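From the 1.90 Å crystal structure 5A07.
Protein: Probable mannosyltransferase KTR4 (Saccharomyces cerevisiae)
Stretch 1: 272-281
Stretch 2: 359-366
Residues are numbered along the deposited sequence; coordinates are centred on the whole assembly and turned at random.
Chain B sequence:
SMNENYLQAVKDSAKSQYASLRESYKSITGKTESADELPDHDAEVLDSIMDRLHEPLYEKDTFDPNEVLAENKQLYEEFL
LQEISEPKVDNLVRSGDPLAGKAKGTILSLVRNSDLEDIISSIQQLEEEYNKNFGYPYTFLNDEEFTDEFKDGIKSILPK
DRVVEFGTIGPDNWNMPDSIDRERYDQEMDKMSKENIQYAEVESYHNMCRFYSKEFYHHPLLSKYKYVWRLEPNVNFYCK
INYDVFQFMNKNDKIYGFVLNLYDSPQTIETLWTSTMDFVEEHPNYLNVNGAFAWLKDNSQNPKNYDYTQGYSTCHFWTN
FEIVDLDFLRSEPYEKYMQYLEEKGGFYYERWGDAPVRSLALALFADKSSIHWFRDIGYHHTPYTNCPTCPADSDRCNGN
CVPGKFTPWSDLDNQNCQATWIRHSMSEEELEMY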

ATOM      1  N   LEU B 272     -10.091 -10.564 -10.293  1.00 23.51           N
ATOM      2  CA  LEU B 272     -10.343  -9.401  -9.449  1.00 22.16           C
ATOM      3  C   LEU B 272     -10.780  -8.132 -10.257  1.00 20.41           C
ATOM      4  O   LEU B 272     -11.722  -7.449  -9.912  1.00 21.96           O
ATOM      5  CB  LEU B 272      -9.108  -9.107  -8.576  1.00 23.22           C
ATOM      6  CG  LEU B 272      -9.164  -7.801  -7.778  1.00 22.40           C
ATOM      7  CD1 LEU B 272     -10.304  -7.772  -6.791  1.00 23.38           C
ATOM      8  CD2 LEU B 272      -7.803  -7.702  -7.046  1.00 23.67           C
ATOM      9  N   TRP B 273     -10.101  -7.879 -11.341  1.00 22.62           N
ATOM     10  CA  TRP B 273     -10.466  -6.742 -12.226  1.00 23.13           C
ATOM     11  C   TRP B 273     -11.869  -6.936 -12.831  1.00 24.87           C
ATOM     12  O   TRP B 273     -12.683  -6.046 -12.814  1.00 24.02           O
ATOM     13  CB  TRP B 273      -9.433  -6.641 -13.387  1.00 24.88           C
ATOM     14  CG  TRP B 273      -9.750  -5.540 -14.353  1.00 27.14           C
ATOM     15  CD1 TRP B 273     -10.281  -5.682 -15.607  1.00 26.64           C
ATOM     16  CD2 TRP B 273      -9.680  -4.126 -14.095  1.00 24.62           C
ATOM     17  NE1 TRP B 273     -10.521  -4.443 -16.152  1.00 27.47           N
ATOM     18  CE2 TRP B 273     -10.123  -3.473 -15.259  1.00 25.43           C
ATOM     19  CE3 TRP B 273      -9.226  -3.358 -13.014  1.00 24.73           C
ATOM     20  CZ2 TRP B 273     -10.188  -2.082 -15.359  1.00 25.43           C
ATOM     21  CZ3 TRP B 273      -9.272  -1.976 -13.100  1.00 23.38           C
ATOM     22  CH2 TRP B 273      -9.719  -1.337 -14.282  1.00 26.01           C
ATOM     23  N   THR B 274     -12.136  -8.100 -13.400  1.00 28.77           N
ATOM     24  CA  THR B 274     -13.459  -8.306 -14.084  1.00 29.19           C
ATOM     25  C   THR B 274     -14.565  -8.177 -13.081  1.00 28.25           C
ATOM     26  O   THR B 274     -15.561  -7.523 -13.339  1.00 27.70           O
ATOM     27  CB  THR B 274     -13.506  -9.631 -14.876  1.00 31.26           C
ATOM     28  OG1 THR B 274     -13.088 -10.713 -14.052  1.00 33.59           O
ATOM     29  CG2 THR B 274     -12.473  -9.596 -15.978  1.00 35.35           C
ATOM     30  N   SER B 275     -14.370  -8.700 -11.869  1.00 29.29           N
ATOM     31  CA  SER B 275     -15.377  -8.490 -10.827  1.00 30.45           C
ATOM     32  C   SER B 275     -15.498  -7.044 -10.411  1.00 31.05           C
ATOM     33  O   SER B 275     -16.583  -6.539 -10.114  1.00 30.94           O
ATOM     34  CB  SER B 275     -15.094  -9.336  -9.570  1.00 37.25           C
ATOM     35  OG  SER B 275     -14.961 -10.683  -9.911  1.00 39.34           O
ATOM     36  N   THR B 276     -14.356  -6.357 -10.341  1.00 27.67           N
ATOM     37  CA  THR B 276     -14.381  -4.983  -9.911  1.00 23.85           C
ATOM     38  C   THR B 276     -15.068  -4.124 -10.979  1.00 25.61           C
ATOM     39  O   THR B 276     -15.814  -3.203 -10.647  1.00 28.11           O
ATOM     40  CB  THR B 276     -12.937  -4.489  -9.691  1.00 24.85           C
ATOM     41  OG1 THR B 276     -12.299  -5.188  -8.604  1.00 24.04           O
ATOM     42  CG2 THR B 276     -12.930  -2.998  -9.407  1.00 22.44           C
ATOM     43  N   MET B 277     -14.884  -4.467 -12.267  1.00 26.32           N
ATOM     44  CA  MET B 277     -15.640  -3.744 -13.334  1.00 25.24           C
ATOM     45  C   MET B 277     -17.166  -3.983 -13.243  1.00 29.10           C
ATOM     46  O   MET B 277     -17.945  -3.027 -13.418  1.00 27.51           O
ATOM     47  CB  MET B 277     -15.116  -4.134 -14.710  1.00 28.56           C
ATOM     48  CG  MET B 277     -13.738  -3.551 -14.983  1.00 30.18           C
ATOM     49  SD  MET B 277     -13.666  -1.774 -14.919  1.00 35.25           S
ATOM     50  CE  MET B 277     -13.150  -1.427 -13.222  1.00 37.00           C
ATOM     51  N   ASP B 278     -17.573  -5.209 -12.903  1.00 29.34           N
ATOM     52  CA  ASP B 278     -19.006  -5.491 -12.665  1.00 31.44           C
ATOM     53  C   ASP B 278     -19.476  -4.624 -11.530  1.00 34.28           C
ATOM     54  O   ASP B 278     -20.503  -3.987 -11.634  1.00 34.91           O
ATOM     55  CB  ASP B 278     -19.269  -6.966 -12.309  1.00 35.31           C
ATOM     56  CG  ASP B 278     -19.080  -7.915 -13.488  1.00 37.01           C
ATOM     57  OD1 ASP B 278     -19.148  -7.456 -14.635  1.00 38.76           O
ATOM     58  OD2 ASP B 278     -18.799  -9.106 -13.267  1.00 38.16           O
ATOM     59  N   PHE B 279     -18.706  -4.517 -10.436  1.00 29.37           N
ATOM     60  CA  PHE B 279     -19.167  -3.664  -9.350  1.00 28.96           C
ATOM     61  C   PHE B 279     -19.307  -2.209  -9.772  1.00 30.08           C
ATOM     62  O   PHE B 279     -20.264  -1.527  -9.402  1.00 29.97           O
ATOM     63  CB  PHE B 279     -18.178  -3.770  -8.146  1.00 30.54           C
ATOM     64  CG  PHE B 279     -18.453  -2.815  -7.043  1.00 27.13           C
ATOM     65  CD1 PHE B 279     -19.369  -3.131  -6.052  1.00 30.76           C
ATOM     66  CD2 PHE B 279     -17.739  -1.667  -6.922  1.00 28.07           C
ATOM     67  CE1 PHE B 279     -19.629  -2.229  -5.014  1.00 27.99           C
ATOM     68  CE2 PHE B 279     -17.979  -0.768  -5.895  1.00 28.43           C
ATOM     69  CZ  PHE B 279     -18.895  -1.076  -4.918  1.00 30.19           C
ATOM     70  N   VAL B 280     -18.329  -1.724 -10.523  1.00 26.82           N
ATOM     71  CA  VAL B 280     -18.350  -0.319 -10.974  1.00 30.73           C
ATOM     72  C   VAL B 280     -19.535  -0.035 -11.932  1.00 30.88           C
ATOM     73  O   VAL B 280     -20.133   1.011 -11.832  1.00 29.46           O
ATOM     74  CB  VAL B 280     -17.002   0.047 -11.654  1.00 31.19           C
ATOM     75  CG1 VAL B 280     -17.118   1.273 -12.499  1.00 34.77           C
ATOM     76  CG2 VAL B 280     -15.913   0.236 -10.598  1.00 33.61           C
ATOM     77  N   GLU B 281     -19.830  -0.958 -12.854  1.00 38.69           N
ATOM     78  CA  GLU B 281     -21.036  -0.821 -13.723  1.00 39.30           C
ATOM     79  C   GLU B 281     -22.283  -0.674 -12.861  1.00 37.85           C
ATOM     80  O   GLU B 281     -23.089   0.160 -13.151  1.00 39.77           O
ATOM     81  CB  GLU B 281     -21.138  -1.982 -14.752  1.00 49.80           C
ATOM     82  CG  GLU B 281     -20.251  -1.751 -15.990  1.00 58.16           C
ATOM     83  CD  GLU B 281     -19.449  -2.977 -16.503  1.00 71.02           C
ATOM     84  OE1 GLU B 281     -19.900  -4.157 -16.318  1.00 82.80           O
ATOM     85  OE2 GLU B 281     -18.335  -2.759 -17.089  1.00 60.39           O
TER
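Stretch 2 (359-366) SLALALFA

Stretch 2 is helical from Ser 359 through at least Leu 364, as its phi/psi values and the i to i+4 bonds Ala 363 N to Ser 359 O and Leu 364 N to Leu 360 O (both 2.9 Å) attest. At Phe 365 psi has risen to 7°, and Ala 366, at -141/157, is outside the helix; its bond from N to Leu 362 O is weak at 3.4 Å. Stretch 1 is helical throughout. The two helices run in the same general direction, with a signed crossing angle of -37° and a closest axis approach of 12.0 Å. That spacing is wide enough for side chains to fill the gap, and the nearest CA pairs agree: Thr 276 to Leu 360 at 8.2 Å, Val 280 to Leu 364 at 8.6 Å. The second pair lies one turn beyond the first, so the register advances four residues on both helices.

Leu 360 has the largest covered area, 84 Å². Its CA-to-CB bond points toward stretch 1, and with chi1 m and chi2 t its CD1 lies 3.7 Å from Leu 272 CG and 3.9 Å from Thr 276 OG1, while CD2 meets the edge of the Trp 273 ring, 3.6 Å from CZ3. Thr 276 OG1 donates to Leu 272 O (2.7 Å), within its own helix.

Leu 364, with 50 Å² covered, repeats the m, t conformation one turn on. Its CD1 is 3.7 Å from Thr 276 CG2, 4.1 Å from Val 280 CG2 and 4.3 Å from Met 277 CE.

Phe 365 (44 Å²) starts sideways, but its ring end comes nearer: CZ is 3.6 Å from Phe 279 CE2, at the edge of the Phe 279 ring, and CE1 is 4.2 Å from Val 280 CG2. No hydrogen bond crosses between the stretches, so the contact rests on side-chain packing.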

ATOM      1  N   SER B 359      -5.609  -0.806  -3.665  1.00 16.39           N
ATOM      2  CA  SER B 359      -5.122   0.057  -4.761  1.00 17.33           C
ATOM      3  C   SER B 359      -6.232   0.298  -5.813  1.00 18.75           C
ATOM      4  O   SER B 359      -6.396   1.421  -6.273  1.00 17.22           O
ATOM      5  CB  SER B 359      -3.906  -0.551  -5.459  1.00 19.39           C
ATOM      6  OG  SER B 359      -2.826  -0.671  -4.550  1.00 17.15           O
ATOM      7  N   LEU B 360      -7.039  -0.719  -6.082  1.00 17.17           N
ATOM      8  CA  LEU B 360      -8.190  -0.534  -7.020  1.00 20.09           C
ATOM      9  C   LEU B 360      -9.210   0.423  -6.479  1.00 20.24           C
ATOM     10  O   LEU B 360      -9.676   1.332  -7.160  1.00 23.04           O
ATOM     11  CB  LEU B 360      -8.865  -1.894  -7.352  1.00 19.13           C
ATOM     12  CG  LEU B 360      -8.036  -2.726  -8.258  1.00 19.83           C
ATOM     13  CD1 LEU B 360      -8.520  -4.178  -8.269  1.00 20.62           C
ATOM     14  CD2 LEU B 360      -8.084  -2.218  -9.680  1.00 19.81           C
ATOM     15  N   ALA B 361      -9.498   0.285  -5.186  1.00 20.67           N
ATOM     16  CA  ALA B 361     -10.409   1.180  -4.535  1.00 19.58           C
ATOM     17  C   ALA B 361      -9.892   2.620  -4.540  1.00 19.69           C
ATOM     18  O   ALA B 361     -10.659   3.559  -4.803  1.00 17.26           O
ATOM     19  CB  ALA B 361     -10.695   0.759  -3.131  1.00 21.39           C
ATOM     20  N   LEU B 362      -8.628   2.797  -4.170  1.00 17.19           N
ATOM     21  CA  LEU B 362      -8.065   4.144  -4.167  1.00 16.21           C
ATOM     22  C   LEU B 362      -8.091   4.764  -5.602  1.00 16.31           C
ATOM     23  O   LEU B 362      -8.354   5.914  -5.787  1.00 18.84           O
ATOM     24  CB  LEU B 362      -6.639   4.084  -3.624  1.00 16.14           C
ATOM     25  CG  LEU B 362      -6.517   3.924  -2.129  1.00 18.89           C
ATOM     26  CD1 LEU B 362      -5.073   3.482  -1.829  1.00 18.28           C
ATOM     27  CD2 LEU B 362      -6.830   5.226  -1.411  1.00 19.25           C
ATOM     28  N   ALA B 363      -7.733   3.988  -6.597  1.00 16.73           N
ATOM     29  CA  ALA B 363      -7.608   4.522  -7.944  1.00 17.92           C
ATOM     30  C   ALA B 363      -9.006   4.849  -8.557  1.00 21.40           C
ATOM     31  O   ALA B 363      -9.140   5.793  -9.336  1.00 23.59           O
ATOM     32  CB  ALA B 363      -6.892   3.513  -8.810  1.00 17.41           C
ATOM     33  N   LEU B 364     -10.014   4.052  -8.207  1.00 20.22           N
ATOM     34  CA  LEU B 364     -11.352   4.199  -8.804  1.00 21.72           C
ATOM     35  C   LEU B 364     -12.205   5.185  -8.037  1.00 21.96           C
ATOM     36  O   LEU B 364     -12.984   5.950  -8.665  1.00 24.14           O
ATOM     37  CB  LEU B 364     -12.068   2.850  -8.857  1.00 22.93           C
ATOM     38  CG  LEU B 364     -11.401   1.918  -9.846  1.00 23.28           C
ATOM     39  CD1 LEU B 364     -11.924   0.530  -9.643  1.00 23.08           C
ATOM     40  CD2 LEU B 364     -11.601   2.345 -11.277  1.00 23.69           C
ATOM     41  N   PHE B 365     -12.065   5.256  -6.701  1.00 21.34           N
ATOM     42  CA  PHE B 365     -13.050   5.938  -5.868  1.00 22.25           C
ATOM     43  C   PHE B 365     -12.546   7.168  -5.224  1.00 21.35           C
ATOM     44  O   PHE B 365     -13.264   7.745  -4.434  1.00 22.28           O
ATOM     45  CB  PHE B 365     -13.660   4.999  -4.794  1.00 25.26           C
ATOM     46  CG  PHE B 365     -14.124   3.657  -5.339  1.00 25.35           C
ATOM     47  CD1 PHE B 365     -14.804   3.587  -6.537  1.00 30.33           C
ATOM     48  CD2 PHE B 365     -13.923   2.512  -4.636  1.00 27.39           C
ATOM     49  CE1 PHE B 365     -15.225   2.362  -7.077  1.00 30.34           C
ATOM     50  CE2 PHE B 365     -14.298   1.284  -5.145  1.00 28.60           C
ATOM     51  CZ  PHE B 365     -14.959   1.203  -6.380  1.00 31.21           C
ATOM     52  N   ALA B 366     -11.326   7.602  -5.563  1.00 21.97           N
ATOM     53  CA  ALA B 366     -10.712   8.783  -4.963  1.00 21.53           C
ATOM     54  C   ALA B 366      -9.960   9.551  -6.022  1.00 21.49           C
ATOM     55  O   ALA B 366      -9.550   8.997  -7.040  1.00 22.20           O
ATOM     56  CB  ALA B 366      -9.743   8.420  -3.854  1.00 21.76           C
TER